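Local coordinates for protein nicking enzyme (Staphylococcus aureus, PDB 4HT4) that is the DNA relaxase of a vancomycin resistance plasmid, probably nicking the plasmid DNA so that it can be passed on by conjugation, at residues Phe106-Asn120 with His130-Lys142. The protein carries 1 engineered substitution. Numbering follows the deposited sequence.
With NI (nickel (II) ion), chain C; nucleotides of chain B.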
ATOM      1  N   PHE A 106       3.783   8.532  -5.304  1.00 69.83           N
ATOM      2  CA  PHE A 106       4.384   8.066  -4.062  1.00 72.31           C
ATOM      3  C   PHE A 106       4.360   6.546  -3.977  1.00 71.41           C
ATOM      4  O   PHE A 106       5.263   5.929  -3.411  1.00 69.10           O
ATOM      5  CB  PHE A 106       3.665   8.669  -2.856  1.00 58.71           C
ATOM      6  CG  PHE A 106       4.191   8.183  -1.538  1.00 56.20           C
ATOM      7  CD1 PHE A 106       5.381   8.673  -1.032  1.00 55.38           C
ATOM      8  CD2 PHE A 106       3.501   7.231  -0.807  1.00 54.96           C
ATOM      9  CE1 PHE A 106       5.872   8.229   0.178  1.00 54.04           C
ATOM     10  CE2 PHE A 106       3.987   6.782   0.406  1.00 53.78           C
ATOM     11  CZ  PHE A 106       5.174   7.282   0.899  1.00 57.55           C
ATOM     12  N   ALA A 107       3.316   5.946  -4.539  1.00 69.38           N
ATOM     13  CA  ALA A 107       3.188   4.495  -4.556  1.00 74.85           C
ATOM     14  C   ALA A 107       4.251   3.873  -5.455  1.00 77.05           C
ATOM     15  O   ALA A 107       4.768   2.795  -5.165  1.00 72.15           O
ATOM     16  CB  ALA A 107       1.799   4.093  -5.016  1.00 60.48           C
ATOM     17  N   GLU A 108       4.570   4.561  -6.547  1.00 75.37           N
ATOM     18  CA  GLU A 108       5.578   4.086  -7.486  1.00 65.29           C
ATOM     19  C   GLU A 108       6.980   4.212  -6.903  1.00 72.40           C
ATOM     20  O   GLU A 108       7.908   3.533  -7.341  1.00 77.08           O
ATOM     21  CB  GLU A 108       5.480   4.842  -8.810  1.00 77.81           C
ATOM     22  CG  GLU A 108       4.278   4.445  -9.643  1.00 73.29           C
ATOM     23  CD  GLU A 108       4.081   5.335 -10.849  1.00 93.10           C
ATOM     24  OE1 GLU A 108       4.684   6.428 -10.888  1.00 96.47           O
ATOM     25  OE2 GLU A 108       3.323   4.940 -11.759  1.00 85.45           O
ATOM     26  N   SER A 109       7.128   5.086  -5.913  1.00 75.19           N
ATOM     27  CA  SER A 109       8.403   5.236  -5.224  1.00 76.42           C
ATOM     28  C   SER A 109       8.616   4.073  -4.259  1.00 72.09           C
ATOM     29  O   SER A 109       9.727   3.849  -3.782  1.00 66.88           O
ATOM     30  CB  SER A 109       8.462   6.568  -4.475  1.00 69.14           C
ATOM     31  OG  SER A 109       7.476   6.632  -3.461  1.00 78.99           O
ATOM     32  N   LEU A 110       7.544   3.340  -3.979  1.00 75.58           N
ATOM     33  CA  LEU A 110       7.623   2.155  -3.135  1.00 72.79           C
ATOM     34  C   LEU A 110       7.882   0.915  -3.982  1.00 68.87           C
ATOM     35  O   LEU A 110       8.622   0.018  -3.579  1.00 63.06           O
ATOM     36  CB  LEU A 110       6.337   1.978  -2.329  1.00 59.86           C
ATOM     37  CG  LEU A 110       6.006   3.078  -1.324  1.00 65.96           C
ATOM     38  CD1 LEU A 110       4.725   2.751  -0.576  1.00 52.93           C
ATOM     39  CD2 LEU A 110       7.160   3.273  -0.356  1.00 69.19           C
ATOM     40  N   SER A 111       7.272   0.873  -5.163  1.00 69.51           N
ATOM     41  CA  SER A 111       7.467  -0.243  -6.080  1.00 73.69           C
ATOM     42  C   SER A 111       8.846  -0.179  -6.728  1.00 79.56           C
ATOM     43  O   SER A 111       9.271  -1.116  -7.403  1.00 81.84           O
ATOM     44  CB  SER A 111       6.378  -0.260  -7.155  1.00 66.94           C
ATOM     45  OG  SER A 111       6.476   0.868  -8.005  1.00 71.55           O
ATOM     46  N   ASN A 112       9.540   0.935  -6.518  1.00 80.19           N
ATOM     47  CA  ASN A 112      10.892   1.110  -7.026  1.00 82.55           C
ATOM     48  C   ASN A 112      11.934   0.545  -6.070  1.00 79.01           C
ATOM     49  O   ASN A 112      13.134   0.611  -6.335  1.00 95.34           O
ATOM     50  CB  ASN A 112      11.171   2.593  -7.273  1.00 81.49           C
ATOM     51  CG  ASN A 112      11.254   2.932  -8.745  1.00 97.17           C
ATOM     52  OD1 ASN A 112      12.343   3.101  -9.294  1.00 96.26           O
ATOM     53  ND2 ASN A 112      10.100   3.030  -9.395  1.00 98.44           N
ATOM     54  N   GLU A 113      11.470  -0.013  -4.958  1.00 72.75           N
ATOM     55  CA  GLU A 113      12.369  -0.474  -3.898  1.00 79.48           C
ATOM     56  C   GLU A 113      12.653  -1.981  -3.650  1.00 75.88           C
ATOM     57  O   GLU A 113      13.607  -2.274  -2.931  1.00 89.06           O
ATOM     58  CB  GLU A 113      12.006   0.207  -2.571  1.00 71.81           C
ATOM     59  CG  GLU A 113      12.183   1.718  -2.596  1.00 69.24           C
ATOM     60  CD  GLU A 113      11.940   2.357  -1.244  1.00 74.96           C
ATOM     61  OE1 GLU A 113      11.179   3.345  -1.183  1.00 69.20           O
ATOM     62  OE2 GLU A 113      12.517   1.877  -0.245  1.00 69.86           O
ATOM     63  N   GLY A 114      11.889  -2.943  -4.186  1.00 71.10           N
ATOM     64  CA  GLY A 114      10.724  -2.761  -5.032  1.00 68.66           C
ATOM     65  C   GLY A 114       9.593  -3.683  -4.628  1.00 78.83           C
ATOM     66  O   GLY A 114       9.608  -4.876  -4.931  1.00 64.42           O
HETATM   67  N   MSE A 115       8.609  -3.118  -3.939  1.00 78.73           N
HETATM   68  CA  MSE A 115       7.486  -3.886  -3.421  1.00 66.10           C
HETATM   69  C   MSE A 115       6.341  -3.898  -4.424  1.00 68.10           C
HETATM   70  O   MSE A 115       6.378  -3.198  -5.435  1.00 66.05           O
HETATM   71  CB  MSE A 115       7.007  -3.271  -2.104  1.00 65.20           C
HETATM   72  CG  MSE A 115       8.037  -2.360  -1.454  1.00 73.47           C
HETATM   73 SE   MSE A 115       7.308  -1.220  -0.053  1.00102.59          SE
HETATM   74  CE  MSE A 115       7.016  -2.567   1.310  1.00 64.14           C
ATOM     75  N   ILE A 116       5.325  -4.706  -4.142  1.00 69.36           N
ATOM     76  CA  ILE A 116       4.090  -4.666  -4.909  1.00 62.55           C
ATOM     77  C   ILE A 116       3.064  -3.871  -4.115  1.00 62.26           C
ATOM     78  O   ILE A 116       2.785  -4.186  -2.958  1.00 64.37           O
ATOM     79  CB  ILE A 116       3.543  -6.073  -5.189  1.00 72.34           C
ATOM     80  CG1 ILE A 116       4.551  -6.885  -6.004  1.00 72.10           C
ATOM     81  CG2 ILE A 116       2.213  -5.985  -5.920  1.00 60.87           C
ATOM     82  CD1 ILE A 116       4.056  -8.260  -6.385  1.00 61.92           C
ATOM     83  N   VAL A 117       2.508  -2.837  -4.736  1.00 59.41           N
ATOM     84  CA  VAL A 117       1.620  -1.921  -4.033  1.00 60.17           C
ATOM     85  C   VAL A 117       0.182  -1.999  -4.529  1.00 56.83           C
ATOM     86  O   VAL A 117      -0.094  -1.771  -5.707  1.00 55.63           O
ATOM     87  CB  VAL A 117       2.110  -0.469  -4.157  1.00 55.25           C
ATOM     88  CG1 VAL A 117       1.228   0.456  -3.337  1.00 52.17           C
ATOM     89  CG2 VAL A 117       3.558  -0.363  -3.710  1.00 48.86           C
ATOM     90  N   ASP A 118      -0.729  -2.321  -3.618  1.00 54.75           N
ATOM     91  CA  ASP A 118      -2.150  -2.322  -3.929  1.00 63.69           C
ATOM     92  C   ASP A 118      -2.744  -0.979  -3.520  1.00 65.06           C
ATOM     93  O   ASP A 118      -3.140  -0.791  -2.369  1.00 57.60           O
ATOM     94  CB  ASP A 118      -2.858  -3.457  -3.190  1.00 63.85           C
ATOM     95  CG  ASP A 118      -4.217  -3.784  -3.783  1.00 69.34           C
ATOM     96  OD1 ASP A 118      -4.815  -2.909  -4.443  1.00 67.08           O
ATOM     97  OD2 ASP A 118      -4.689  -4.922  -3.585  1.00 71.26           O
ATOM     98  N   LEU A 119      -2.801  -0.050  -4.468  1.00 64.95           N
ATOM     99  CA  LEU A 119      -3.261   1.306  -4.188  1.00 61.98           C
ATOM    100  C   LEU A 119      -4.775   1.437  -4.283  1.00 61.78           C
ATOM    101  O   LEU A 119      -5.380   1.074  -5.293  1.00 65.70           O
ATOM    102  CB  LEU A 119      -2.598   2.302  -5.140  1.00 71.47           C
ATOM    103  CG  LEU A 119      -3.066   3.754  -5.017  1.00 67.45           C
ATOM    104  CD1 LEU A 119      -2.682   4.331  -3.663  1.00 49.56           C
ATOM    105  CD2 LEU A 119      -2.496   4.595  -6.147  1.00 61.16           C
ATOM    106  N   ASN A 120      -5.380   1.960  -3.221  1.00 61.36           N
ATOM    107  CA  ASN A 120      -6.813   2.224  -3.201  1.00 65.75           C
ATOM    108  C   ASN A 120      -7.115   3.574  -2.562  1.00 70.43           C
ATOM    109  O   ASN A 120      -6.720   3.834  -1.425  1.00 68.75           O
ATOM    110  CB  ASN A 120      -7.559   1.116  -2.456  1.00 75.44           C
ATOM    111  CG  ASN A 120      -7.255  -0.262  -3.005  1.00 68.94           C
ATOM    112  OD1 ASN A 120      -6.475  -1.015  -2.423  1.00 62.24           O
ATOM    113  ND2 ASN A 120      -7.862  -0.596  -4.137  1.00 63.21           N
ATOM    114  N   HIS A 130      -8.297  10.051   1.622  1.00 67.31           N
ATOM    115  CA  HIS A 130      -7.104   9.303   1.999  1.00 66.13           C
ATOM    116  C   HIS A 130      -6.836   8.162   1.027  1.00 68.22           C
ATOM    117  O   HIS A 130      -7.693   7.807   0.218  1.00 81.05           O
ATOM    118  CB  HIS A 130      -7.214   8.776   3.435  1.00 68.55           C
ATOM    119  CG  HIS A 130      -8.352   7.828   3.652  1.00 69.83           C
ATOM    120  ND1 HIS A 130      -9.580   8.236   4.128  1.00 64.96           N
ATOM    121  CD2 HIS A 130      -8.444   6.489   3.478  1.00 77.36           C
ATOM    122  CE1 HIS A 130     -10.382   7.190   4.228  1.00 79.06           C
ATOM    123  NE2 HIS A 130      -9.716   6.117   3.840  1.00 77.72           N
ATOM    124  N   ALA A 131      -5.638   7.593   1.108  1.00 65.99           N
ATOM    125  CA  ALA A 131      -5.254   6.505   0.221  1.00 69.76           C
ATOM    126  C   ALA A 131      -4.592   5.362   0.980  1.00 65.17           C
ATOM    127  O   ALA A 131      -3.570   5.552   1.638  1.00 65.18           O
ATOM    128  CB  ALA A 131      -4.335   7.016  -0.868  1.00 67.20           C
ATOM    129  N   HIS A 132      -5.180   4.175   0.880  1.00 73.27           N
ATOM    130  CA  HIS A 132      -4.618   2.988   1.508  1.00 68.66           C
ATOM    131  C   HIS A 132      -3.618   2.325   0.569  1.00 55.95           C
ATOM    132  O   HIS A 132      -3.866   2.207  -0.630  1.00 62.07           O
ATOM    133  CB  HIS A 132      -5.724   1.992   1.853  1.00 58.35           C
ATOM    134  CG  HIS A 132      -6.818   2.567   2.697  1.00 58.53           C
ATOM    135  ND1 HIS A 132      -6.966   2.261   4.032  1.00 48.59           N
ATOM    136  CD2 HIS A 132      -7.822   3.422   2.392  1.00 62.88           C
ATOM    137  CE1 HIS A 132      -8.014   2.906   4.515  1.00 73.85           C
ATOM    138  NE2 HIS A 132      -8.553   3.615   3.540  1.00 72.05           N
ATOM    139  N   LEU A 133      -2.487   1.894   1.115  1.00 48.88           N
ATOM    140  CA  LEU A 133      -1.472   1.222   0.312  1.00 61.41           C
ATOM    141  C   LEU A 133      -1.048  -0.113   0.924  1.00 60.81           C
ATOM    142  O   LEU A 133      -0.274  -0.148   1.881  1.00 52.93           O
ATOM    143  CB  LEU A 133      -0.246   2.119   0.114  1.00 63.20           C
ATOM    144  CG  LEU A 133      -0.358   3.301  -0.852  1.00 66.70           C
ATOM    145  CD1 LEU A 133      -1.037   4.496  -0.201  1.00 60.93           C
ATOM    146  CD2 LEU A 133       1.018   3.684  -1.371  1.00 55.18           C
ATOM    147  N   LEU A 134      -1.564  -1.206   0.370  1.00 58.86           N
ATOM    148  CA  LEU A 134      -1.163  -2.543   0.794  1.00 64.38           C
ATOM    149  C   LEU A 134       0.113  -2.971   0.082  1.00 61.67           C
ATOM    150  O   LEU A 134       0.136  -3.115  -1.141  1.00 53.08           O
ATOM    151  CB  LEU A 134      -2.274  -3.557   0.522  1.00 68.02           C
ATOM    152  CG  LEU A 134      -3.192  -3.905   1.691  1.00 61.07           C
ATOM    153  CD1 LEU A 134      -4.210  -4.949   1.270  1.00 50.52           C
ATOM    154  CD2 LEU A 134      -2.375  -4.403   2.870  1.00 60.89           C
ATOM    155  N   CYS A 135       1.171  -3.181   0.857  1.00 66.52           N
ATOM    156  CA  CYS A 135       2.475  -3.510   0.301  1.00 69.93           C
ATOM    157  C   CYS A 135       2.955  -4.880   0.766  1.00 64.64           C
ATOM    158  O   CYS A 135       2.732  -5.270   1.913  1.00 64.59           O
ATOM    159  CB  CYS A 135       3.495  -2.443   0.698  1.00 67.05           C
ATOM    160  SG  CYS A 135       2.997  -0.756   0.291  1.00 73.93           S
ATOM    161  N   THR A 136       3.618  -5.604  -0.130  1.00 67.99           N
ATOM    162  CA  THR A 136       4.168  -6.913   0.200  1.00 63.07           C
ATOM    163  C   THR A 136       5.355  -6.777   1.149  1.00 62.58           C
ATOM    164  O   THR A 136       6.031  -5.750   1.169  1.00 72.16           O
ATOM    165  CB  THR A 136       4.612  -7.675  -1.061  1.00 55.41           C
ATOM    166  OG1 THR A 136       5.579  -6.897  -1.778  1.00 66.50           O
ATOM    167  CG2 THR A 136       3.418  -7.947  -1.962  1.00 51.51           C
ATOM    168  N   LEU A 137       5.601  -7.819   1.936  1.00 59.42           N
ATOM    169  CA  LEU A 137       6.696  -7.807   2.898  1.00 62.69           C
ATOM    170  C   LEU A 137       7.914  -8.549   2.357  1.00 59.83           C
ATOM    171  O   LEU A 137       8.946  -8.639   3.023  1.00 56.58           O
ATOM    172  CB  LEU A 137       6.252  -8.429   4.222  1.00 63.10           C
ATOM    173  CG  LEU A 137       5.084  -7.768   4.955  1.00 53.61           C
ATOM    174  CD1 LEU A 137       4.737  -8.553   6.205  1.00 65.06           C
ATOM    175  CD2 LEU A 137       5.422  -6.337   5.311  1.00 62.19           C
ATOM    176  N   ARG A 138       7.787  -9.080   1.146  1.00 53.39           N
ATOM    177  CA  ARG A 138       8.876  -9.808   0.508  1.00 63.88           C
ATOM    178  C   ARG A 138       9.100  -9.303  -0.912  1.00 73.79           C
ATOM    179  O   ARG A 138       8.213  -8.696  -1.513  1.00 58.25           O
ATOM    180  CB  ARG A 138       8.576 -11.308   0.483  1.00 63.03           C
ATOM    181  CG  ARG A 138       8.334 -11.929   1.852  1.00 61.21           C
ATOM    182  CD  ARG A 138       7.750 -13.327   1.721  1.00 63.42           C
ATOM    183  NE  ARG A 138       7.407 -13.911   3.015  1.00 66.78           N
ATOM    184  CZ  ARG A 138       8.118 -14.856   3.623  1.00 67.39           C
ATOM    185  NH1 ARG A 138       9.216 -15.333   3.052  1.00 69.01           N
ATOM    186  NH2 ARG A 138       7.729 -15.331   4.797  1.00 62.30           N
ATOM    187  N   GLY A 139      10.291  -9.558  -1.445  1.00 74.14           N
ATOM    188  CA  GLY A 139      10.613  -9.183  -2.809  1.00 63.60           C
ATOM    189  C   GLY A 139      10.512 -10.369  -3.747  1.00 69.29           C
ATOM    190  O   GLY A 139      10.295 -11.500  -3.310  1.00 76.97           O
ATOM    191  N   LEU A 140      10.669 -10.113  -5.041  1.00 72.34           N
ATOM    192  CA  LEU A 140      10.595 -11.170  -6.043  1.00 80.98           C
ATOM    193  C   LEU A 140      11.982 -11.561  -6.539  1.00 82.93           C
ATOM    194  O   LEU A 140      12.881 -10.722  -6.618  1.00 71.58           O
ATOM    195  CB  LEU A 140       9.721 -10.735  -7.221  1.00 75.19           C
ATOM    196  CG  LEU A 140       8.253 -11.165  -7.215  1.00 71.60           C
ATOM    197  CD1 LEU A 140       7.572 -10.772  -5.915  1.00 76.13           C
ATOM    198  CD2 LEU A 140       7.528 -10.556  -8.403  1.00 72.59           C
ATOM    199  N   ASP A 141      12.151 -12.836  -6.869  1.00 76.65           N
ATOM    200  CA  ASP A 141      13.429 -13.326  -7.372  1.00 73.06           C
ATOM    201  C   ASP A 141      13.415 -13.528  -8.886  1.00 65.96           C
ATOM    202  O   ASP A 141      12.521 -13.040  -9.580  1.00 65.59           O
ATOM    203  CB  ASP A 141      13.842 -14.621  -6.662  1.00 82.72           C
ATOM    204  CG  ASP A 141      12.762 -15.689  -6.703  1.00 84.99           C
ATOM    205  OD1 ASP A 141      11.874 -15.624  -7.578  1.00 85.94           O
ATOM    206  OD2 ASP A 141      12.808 -16.607  -5.855  1.00 69.74           O
ATOM    207  N   LYS A 142      14.410 -14.254  -9.386  1.00 73.68           N
ATOM    208  CA  LYS A 142      14.549 -14.494 -10.818  1.00 79.60           C
ATOM    209  C   LYS A 142      13.438 -15.390 -11.355  1.00 83.41           C
ATOM    210  O   LYS A 142      13.162 -15.399 -12.555  1.00 86.22           O
ATOM    211  CB  LYS A 142      15.914 -15.119 -11.119  1.00 60.40           C
TER
HETATM  212 NI    NI C 201     -10.261   4.280   4.296  0.99 67.62          NI
ATOM    213  P    DC B  16      10.994 -16.629   6.291  1.00 69.20           P
ATOM    214  OP1  DC B  16      10.296 -17.157   5.098  1.00 70.97           O
ATOM    215  OP2  DC B  16      12.050 -15.602   6.131  1.00 62.36           O
ATOM    216  O5'  DC B  16       9.899 -16.056   7.305  1.00 44.41           O
ATOM    217  C5'  DC B  16      10.313 -15.333   8.451  1.00 60.74           C
ATOM    218  C4'  DC B  16       9.355 -15.531   9.608  1.00 58.10           C
ATOM    219  O4'  DC B  16      10.057 -16.230  10.663  1.00 54.85           O
ATOM    220  C3'  DC B  16       8.814 -14.231  10.197  1.00 79.32           C
ATOM    221  O3'  DC B  16       7.390 -14.204  10.124  1.00 75.74           O
ATOM    222  C2'  DC B  16       9.296 -14.195  11.646  1.00 79.75           C
ATOM    223  C1'  DC B  16       9.893 -15.575  11.905  1.00 71.24           C
ATOM    224  N1   DC B  16      11.219 -15.500  12.582  1.00 64.23           N
ATOM    225  C2   DC B  16      11.291 -15.531  13.979  1.00 71.04           C
ATOM    226  O2   DC B  16      10.248 -15.624  14.635  1.00 72.14           O
ATOM    227  N3   DC B  16      12.503 -15.461  14.580  1.00 71.95           N
ATOM    228  C4   DC B  16      13.608 -15.359  13.842  1.00 75.58           C
ATOM    229  N4   DC B  16      14.781 -15.293  14.479  1.00 84.11           N
ATOM    230  C5   DC B  16      13.559 -15.322  12.418  1.00 66.26           C
ATOM    231  C6   DC B  16      12.356 -15.394  11.838  1.00 62.76           C
TER
HETATM  232  O   HOH W   1     -10.195   4.917   6.153  1.00 71.29           O
HETATM  233  O   HOH W   2     -11.006   2.469   4.513  0.65 73.56           O
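Asp118 and Leu134 show how alternate residues of two antiparallel strands pair their backbones: Asp118 N donates almost straight to Leu134 O (2.7 Å), and Leu134 N answers to Asp118 O from above that carbonyl's plane. Asn120 and His132 repeat the exchange, while Val117 and Leu119 bond outward to strand 48-52, Ala131 and Cys135 to strand 81-89. Beyond Cys135 a side chain takes over one half of the pattern. Thr136 N still reaches Ile116 O, but Ile116 N gives its hydrogen to Thr136 OG1 (3.2 Å, 177°), which donates to Arg138 O. With chi1 at 58°, OG1 sits between the backbone N and carbonyl carbon of Thr136, leaving CG2 against Ile116 CB. On the apolar face Leu133 CD2 lies 3.8 Å from both Ala107 CB and Val117 CG1, joining helix 96-108 to the sheet. On the other, the Asp118 carboxylate is satisfied by Arg64 and Trp68, while Glu85 accepts from His132 ND1 and so helps orient the ring whose NE2 binds nickel (2.0 Å). Past the strand, Arg138 NH1 and NH2 both hold OP1 of DC16 of chain B. The hairpin carries all three nickel ligands, His122, His130 and His132, the three-histidine metal site characteristic of relaxases.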